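Local coordinates for amino acid ABC transporter, periplasmic amino acid-binding protein, putative (Streptococcus pneumoniae, PDB 4I62) that binds L-arginine and, as the substrate-binding protein of an amino acid ABC transporter, probably delivers it for uptake, at residues N130-K135 with A215-E220. Numbering follows the deposited sequence.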
loop_
_atom_site.group_PDB
_atom_site.type_symbol
_atom_site.label_atom_id
_atom_site.label_comp_id
_atom_site.label_asym_id
_atom_site.label_seq_id
_atom_site.Cartn_x
_atom_site.Cartn_y
_atom_site.Cartn_z
ATOM N N ASN A 130 -7.802 7.685 4.947
ATOM C CA ASN A 130 -8.585 7.106 3.866
ATOM C C ASN A 130 -9.424 8.142 3.140
ATOM O O ASN A 130 -9.992 9.036 3.766
ATOM C CB ASN A 130 -9.457 5.981 4.415
ATOM C CG ASN A 130 -8.608 4.788 4.786
ATOM O OD1 ASN A 130 -8.111 4.106 3.923
ATOM N ND2 ASN A 130 -8.322 4.627 6.086
ATOM N N LYS A 131 -9.505 8.011 1.822
ATOM C CA LYS A 131 -10.259 8.907 0.955
ATOM C C LYS A 131 -11.062 8.099 -0.047
ATOM O O LYS A 131 -10.895 6.868 -0.132
ATOM C CB LYS A 131 -9.327 9.856 0.196
ATOM C CG LYS A 131 -8.433 10.692 1.063
ATOM C CD LYS A 131 -9.234 11.721 1.782
ATOM C CE LYS A 131 -8.342 12.854 2.212
ATOM N NZ LYS A 131 -9.190 14.035 2.536
ATOM N N LEU A 132 -11.935 8.794 -0.790
ATOM C CA LEU A 132 -12.589 8.198 -1.964
ATOM C C LEU A 132 -12.067 8.838 -3.210
ATOM O O LEU A 132 -11.970 10.081 -3.294
ATOM C CB LEU A 132 -14.076 8.439 -2.034
ATOM C CG LEU A 132 -14.961 7.897 -0.942
ATOM C CD1 LEU A 132 -16.412 8.322 -1.377
ATOM C CD2 LEU A 132 -14.857 6.388 -0.796
ATOM N N ILE A 133 -11.793 8.008 -4.203
ATOM C CA ILE A 133 -11.645 8.482 -5.569
ATOM C C ILE A 133 -12.945 8.201 -6.331
ATOM O O ILE A 133 -13.565 7.140 -6.166
ATOM C CB ILE A 133 -10.373 7.884 -6.257
ATOM C CG1 ILE A 133 -10.108 8.530 -7.623
ATOM C CG2 ILE A 133 -10.413 6.382 -6.340
ATOM C CD1 ILE A 133 -8.722 8.158 -8.178
ATOM N N VAL A 134 -13.376 9.211 -7.099
ATOM C CA VAL A 134 -14.644 9.193 -7.806
ATOM C C VAL A 134 -14.450 9.817 -9.190
ATOM O O VAL A 134 -13.438 10.458 -9.464
ATOM C CB VAL A 134 -15.728 9.998 -7.005
ATOM C CG1 VAL A 134 -16.009 9.298 -5.685
ATOM C CG2 VAL A 134 -15.314 11.453 -6.772
ATOM N N LYS A 135 -15.452 9.639 -10.065
ATOM C CA LYS A 135 -15.467 10.482 -11.269
ATOM C C LYS A 135 -15.495 11.945 -10.844
ATOM O O LYS A 135 -16.156 12.296 -9.841
ATOM C CB LYS A 135 -16.652 10.174 -12.151
ATOM C CG LYS A 135 -16.599 8.851 -12.883
ATOM C CD LYS A 135 -17.636 8.907 -14.012
ATOM C CE LYS A 135 -17.490 7.795 -15.034
ATOM N NZ LYS A 135 -17.906 6.529 -14.422
ATOM N N ALA A 215 -12.912 12.828 -3.686
ATOM C CA ALA A 215 -14.185 13.323 -3.194
ATOM C C ALA A 215 -14.017 14.126 -1.916
ATOM O O ALA A 215 -13.016 14.029 -1.186
ATOM C CB ALA A 215 -15.123 12.151 -2.899
ATOM N N ASP A 216 -15.027 14.926 -1.602
ATOM C CA ASP A 216 -15.065 15.650 -0.338
ATOM C C ASP A 216 -15.103 14.749 0.902
ATOM O O ASP A 216 -14.754 15.184 1.994
ATOM C CB ASP A 216 -16.302 16.560 -0.305
ATOM C CG ASP A 216 -16.181 17.801 -1.171
ATOM O OD1 ASP A 216 -15.045 18.081 -1.616
ATOM O OD2 ASP A 216 -17.216 18.482 -1.426
ATOM N N LEU A 217 -15.557 13.521 0.762
ATOM C CA LEU A 217 -15.784 12.650 1.925
ATOM C C LEU A 217 -14.576 12.483 2.825
ATOM O O LEU A 217 -13.441 12.284 2.358
ATOM C CB LEU A 217 -16.259 11.272 1.448
ATOM C CG LEU A 217 -16.621 10.242 2.530
ATOM C CD1 LEU A 217 -17.747 9.361 2.019
ATOM C CD2 LEU A 217 -15.447 9.385 2.956
ATOM N N ASN A 218 -14.825 12.570 4.130
ATOM C CA ASN A 218 -13.886 12.108 5.144
ATOM C C ASN A 218 -14.557 10.941 5.870
ATOM O O ASN A 218 -15.794 10.842 5.936
ATOM C CB ASN A 218 -13.538 13.208 6.156
ATOM C CG ASN A 218 -14.712 13.581 7.027
ATOM O OD1 ASN A 218 -15.618 14.261 6.565
ATOM N ND2 ASN A 218 -14.692 13.170 8.304
ATOM N N PHE A 219 -13.727 10.075 6.430
ATOM C CA PHE A 219 -14.196 9.087 7.392
ATOM C C PHE A 219 -13.971 9.647 8.792
ATOM O O PHE A 219 -12.987 10.349 9.049
ATOM C CB PHE A 219 -13.436 7.774 7.179
ATOM C CG PHE A 219 -13.759 7.108 5.875
ATOM C CD1 PHE A 219 -14.888 6.299 5.755
ATOM C CD2 PHE A 219 -12.933 7.276 4.765
ATOM C CE1 PHE A 219 -15.197 5.692 4.562
ATOM C CE2 PHE A 219 -13.237 6.685 3.579
ATOM C CZ PHE A 219 -14.365 5.862 3.469
ATOM N N GLU A 220 -14.874 9.319 9.700
ATOM C CA GLU A 220 -14.795 9.797 11.068
ATOM C C GLU A 220 -13.760 8.863 11.697
ATOM O O GLU A 220 -14.080 7.735 12.068
ATOM C CB GLU A 220 -16.171 9.710 11.763
ATOM C CG GLU A 220 -16.228 10.367 13.133
ATOM C CD GLU A 220 -16.316 11.877 13.055
ATOM O OE1 GLU A 220 -17.198 12.397 12.339
ATOM O OE2 GLU A 220 -15.520 12.557 13.734
HETATM O O HOH W 1 -10.861 10.513 5.835
HETATM O O HOH W 2 -11.320 15.706 0.348
HETATM O O HOH W 3 -12.512 11.452 -0.104
#
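Ala-215 N donates to Leu-132 O across 2.9 Å, nearly straight at 169°, the one direct hydrogen bond between 130-135 and 215-220. Beyond it the chains diverge and water takes over. One molecule accepts from Leu-132 N and donates to both Ala-215 O and Leu-217 O, so three backbone groups share it; another links Asn-130 O to Phe-219 N.

Around the direct bond, a methyl is small enough to let the backbones approach: Ala-215 CB lies 4.0 Å from Leu-132 CB and 3.9 Å from Val-134 CG2. The longer leucines bridge the widening gap, crossing obliquely with Leu-132 CD1 3.8 Å from Leu-217 CD1. With CG anti to its backbone N (chi1 -177°), Leu-217 also lays CD2 over one face of the Phe-219 ring, near the rim. That flat ring can offer its C-H edge to a carbonyl, Phe-219 CD2 lying 3.6 Å from Asn-130 O. Asn-130 suits both surroundings: CB packs against CD2 and CE2 of Phe-219, while the amide leads away, OD1 accepting from Gln-161.

Strand 126-135 pairs antiparallel with strands 194-198 and 212-214; past the Ala-215 bond the two chains are joined through water, in one lobe of a type II periplasmic binding protein fold.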